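Local structure of putative snRNP Sm-like protein (Pyrococcus abyssi, 1H64) at residues 28-33 and 41-46. The protein probably binds RNA as an Sm-like protein that assembles into a heptameric ring. Sequence-based numbering, arbitrary orientation.
Sequences RGRLIG and VLADAE
Val41 meets Ile32 through its CG1 branch, which lies 3.5 Å from Ile32 CG1, closer than ordinary carbon contact. Chi1 of Ile32 (54°) puts CG1 between its own backbone N and carbonyl carbon, within reach of the valine, while CD1 continues on to Ala43 CB at 3.8 Å. An alanine at Ile32 would probably leave Val41 CG1 and the methyl of Ala43 without this shared apolar neighbour, opening a gap between them. The backbone beneath deviates from regular pairing: Ile32 N donates to Val41 O at 2.9 Å, and Val41 N donates to Gly33 O from 48° out of the carbonyl plane. Ile32 and Gly33 thus both face Val41, a classic beta bulge. Ala43 closes the next antiparallel hydrogen-bonded pair, its N giving a 2.8 Å bond to Arg30 O and its O accepting Arg30 N. Its CB also touches the guanidinium, with Arg30 NH2 3.4 Å away. Asp44 OD2 lies at the edge of the Arg30 guanidinium, near its plane, but 4.2 Å from NH2, beyond a salt bridge. A second bulge falls between the Arg30 and Arg28 pairs, where the partner segment turns a corner at Ala43 and Asp44; strand 25-34 thus pairs with 40-42 and then 45-49, in the strongly bent antiparallel sheet of the Sm fold. Beyond the corner, Arg28 and Glu46 exchange two backbone bonds. Next to that pair, Gly29 CA lies 4.3 Å from Ala45 CA. On the buried face Leu42 CD2 packs against Leu31 CD1, and both leucines touch Val17 of strand 16-21.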
ATOM      1  N   ARG C  28     -10.463  17.546  13.977  1.00 29.56           N
ATOM      2  CA  ARG C  28     -10.025  18.845  14.473  1.00 32.82           C
ATOM      3  C   ARG C  28      -9.906  18.695  15.974  1.00 29.48           C
ATOM      4  O   ARG C  28     -10.750  18.066  16.612  1.00 30.17           O
ATOM      5  CB  ARG C  28     -11.022  19.955  14.113  1.00 37.60           C
ATOM      6  CG  ARG C  28     -11.401  19.977  12.642  1.00 45.30           C
ATOM      7  CD  ARG C  28     -11.737  21.382  12.156  1.00 51.02           C
ATOM      8  NE  ARG C  28     -10.541  22.221  12.064  1.00 56.74           N
ATOM      9  CZ  ARG C  28     -10.504  23.415  11.483  1.00 55.76           C
ATOM     10  NH1 ARG C  28     -11.598  23.927  10.936  1.00 59.42           N
ATOM     11  NH2 ARG C  28      -9.370  24.100  11.449  1.00 58.63           N
ATOM     12  N   GLY C  29      -8.835  19.241  16.540  1.00 31.49           N
ATOM     13  CA  GLY C  29      -8.639  19.136  17.971  1.00 27.84           C
ATOM     14  C   GLY C  29      -7.364  19.829  18.391  1.00 28.09           C
ATOM     15  O   GLY C  29      -6.693  20.456  17.571  1.00 26.55           O
ATOM     16  N   ARG C  30      -7.043  19.743  19.675  1.00 26.67           N
ATOM     17  CA  ARG C  30      -5.837  20.369  20.175  1.00 30.16           C
ATOM     18  C   ARG C  30      -4.703  19.347  20.088  1.00 24.46           C
ATOM     19  O   ARG C  30      -4.809  18.247  20.622  1.00 23.07           O
ATOM     20  CB  ARG C  30      -6.037  20.821  21.629  1.00 32.21           C
ATOM     21  CG  ARG C  30      -4.862  21.608  22.210  1.00 36.58           C
ATOM     22  CD  ARG C  30      -5.211  22.195  23.570  1.00 36.38           C
ATOM     23  NE  ARG C  30      -5.865  21.218  24.429  1.00 41.84           N
ATOM     24  CZ  ARG C  30      -5.249  20.474  25.339  1.00 40.79           C
ATOM     25  NH1 ARG C  30      -3.940  20.592  25.528  1.00 45.08           N
ATOM     26  NH2 ARG C  30      -5.943  19.594  26.049  1.00 42.35           N
ATOM     27  N   LEU C  31      -3.627  19.704  19.406  1.00 27.28           N
ATOM     28  CA  LEU C  31      -2.488  18.772  19.288  1.00 27.33           C
ATOM     29  C   LEU C  31      -1.726  18.607  20.607  1.00 24.31           C
ATOM     30  O   LEU C  31      -1.199  19.576  21.141  1.00 29.52           O
ATOM     31  CB  LEU C  31      -1.519  19.266  18.207  1.00 22.22           C
ATOM     32  CG  LEU C  31      -0.327  18.350  17.879  1.00 26.02           C
ATOM     33  CD1 LEU C  31      -0.819  17.066  17.170  1.00 21.20           C
ATOM     34  CD2 LEU C  31       0.638  19.107  16.981  1.00 25.10           C
ATOM     35  N   ILE C  32      -1.656  17.389  21.144  1.00 23.13           N
ATOM     36  CA  ILE C  32      -0.922  17.198  22.388  1.00 26.64           C
ATOM     37  C   ILE C  32       0.291  16.267  22.296  1.00 27.96           C
ATOM     38  O   ILE C  32       1.066  16.166  23.245  1.00 29.10           O
ATOM     39  CB  ILE C  32      -1.850  16.697  23.529  1.00 31.05           C
ATOM     40  CG1 ILE C  32      -2.609  15.439  23.105  1.00 33.61           C
ATOM     41  CG2 ILE C  32      -2.840  17.799  23.905  1.00 33.71           C
ATOM     42  CD1 ILE C  32      -3.510  14.865  24.212  1.00 34.56           C
ATOM     43  N   GLY C  33       0.465  15.595  21.159  1.00 25.74           N
ATOM     44  CA  GLY C  33       1.600  14.693  21.018  1.00 24.15           C
ATOM     45  C   GLY C  33       1.750  14.244  19.577  1.00 26.18           C
ATOM     46  O   GLY C  33       0.839  14.432  18.767  1.00 24.22           O
ATOM     47  N   VAL C  41      -1.651  12.931  18.258  1.00 25.61           N
ATOM     48  CA  VAL C  41      -2.602  12.770  19.351  1.00 28.10           C
ATOM     49  C   VAL C  41      -3.322  14.094  19.517  1.00 26.66           C
ATOM     50  O   VAL C  41      -2.677  15.134  19.625  1.00 21.90           O
ATOM     51  CB  VAL C  41      -1.898  12.429  20.693  1.00 28.40           C
ATOM     52  CG1 VAL C  41      -2.955  12.226  21.777  1.00 26.44           C
ATOM     53  CG2 VAL C  41      -1.056  11.157  20.555  1.00 25.36           C
ATOM     54  N   LEU C  42      -4.653  14.058  19.507  1.00 23.03           N
ATOM     55  CA  LEU C  42      -5.433  15.274  19.673  1.00 25.48           C
ATOM     56  C   LEU C  42      -6.274  15.133  20.936  1.00 25.43           C
ATOM     57  O   LEU C  42      -6.640  14.011  21.325  1.00 24.00           O
ATOM     58  CB  LEU C  42      -6.378  15.480  18.490  1.00 28.92           C
ATOM     59  CG  LEU C  42      -5.787  15.504  17.085  1.00 27.71           C
ATOM     60  CD1 LEU C  42      -6.916  15.728  16.099  1.00 27.84           C
ATOM     61  CD2 LEU C  42      -4.761  16.598  16.962  1.00 22.62           C
ATOM     62  N   ALA C  43      -6.541  16.268  21.577  1.00 27.46           N
ATOM     63  CA  ALA C  43      -7.375  16.317  22.780  1.00 29.97           C
ATOM     64  C   ALA C  43      -8.646  17.100  22.405  1.00 25.35           C
ATOM     65  O   ALA C  43      -8.598  17.984  21.543  1.00 22.55           O
ATOM     66  CB  ALA C  43      -6.623  17.021  23.921  1.00 31.32           C
ATOM     67  N   ASP C  44      -9.766  16.767  23.047  1.00 27.36           N
ATOM     68  CA  ASP C  44     -11.060  17.417  22.780  1.00 29.97           C
ATOM     69  C   ASP C  44     -11.302  17.445  21.281  1.00 26.71           C
ATOM     70  O   ASP C  44     -11.528  18.497  20.695  1.00 26.63           O
ATOM     71  CB  ASP C  44     -11.081  18.854  23.323  1.00 37.08           C
ATOM     72  CG  ASP C  44     -10.782  18.922  24.809  1.00 40.51           C
ATOM     73  OD1 ASP C  44     -11.321  18.089  25.573  1.00 42.34           O
ATOM     74  OD2 ASP C  44     -10.011  19.814  25.216  1.00 42.58           O
ATOM     75  N   ALA C  45     -11.281  16.268  20.668  1.00 28.20           N
ATOM     76  CA  ALA C  45     -11.431  16.155  19.225  1.00 29.77           C
ATOM     77  C   ALA C  45     -12.836  15.894  18.711  1.00 30.16           C
ATOM     78  O   ALA C  45     -13.701  15.394  19.431  1.00 31.94           O
ATOM     79  CB  ALA C  45     -10.492  15.049  18.695  1.00 28.21           C
ATOM     80  N   GLU C  46     -13.018  16.215  17.435  1.00 31.40           N
ATOM     81  CA  GLU C  46     -14.268  15.988  16.738  1.00 36.21           C
ATOM     82  C   GLU C  46     -13.979  15.501  15.313  1.00 37.19           C
ATOM     83  O   GLU C  46     -13.059  15.986  14.645  1.00 36.68           O
ATOM     84  CB  GLU C  46     -15.107  17.271  16.711  1.00 38.68           C
ATOM     85  CG  GLU C  46     -14.433  18.463  16.060  1.00 51.54           C
ATOM     86  CD  GLU C  46     -14.838  19.786  16.704  1.00 54.23           C
ATOM     87  OE1 GLU C  46     -14.461  20.021  17.872  1.00 61.29           O
ATOM     88  OE2 GLU C  46     -15.533  20.586  16.048  1.00 58.54           O
TER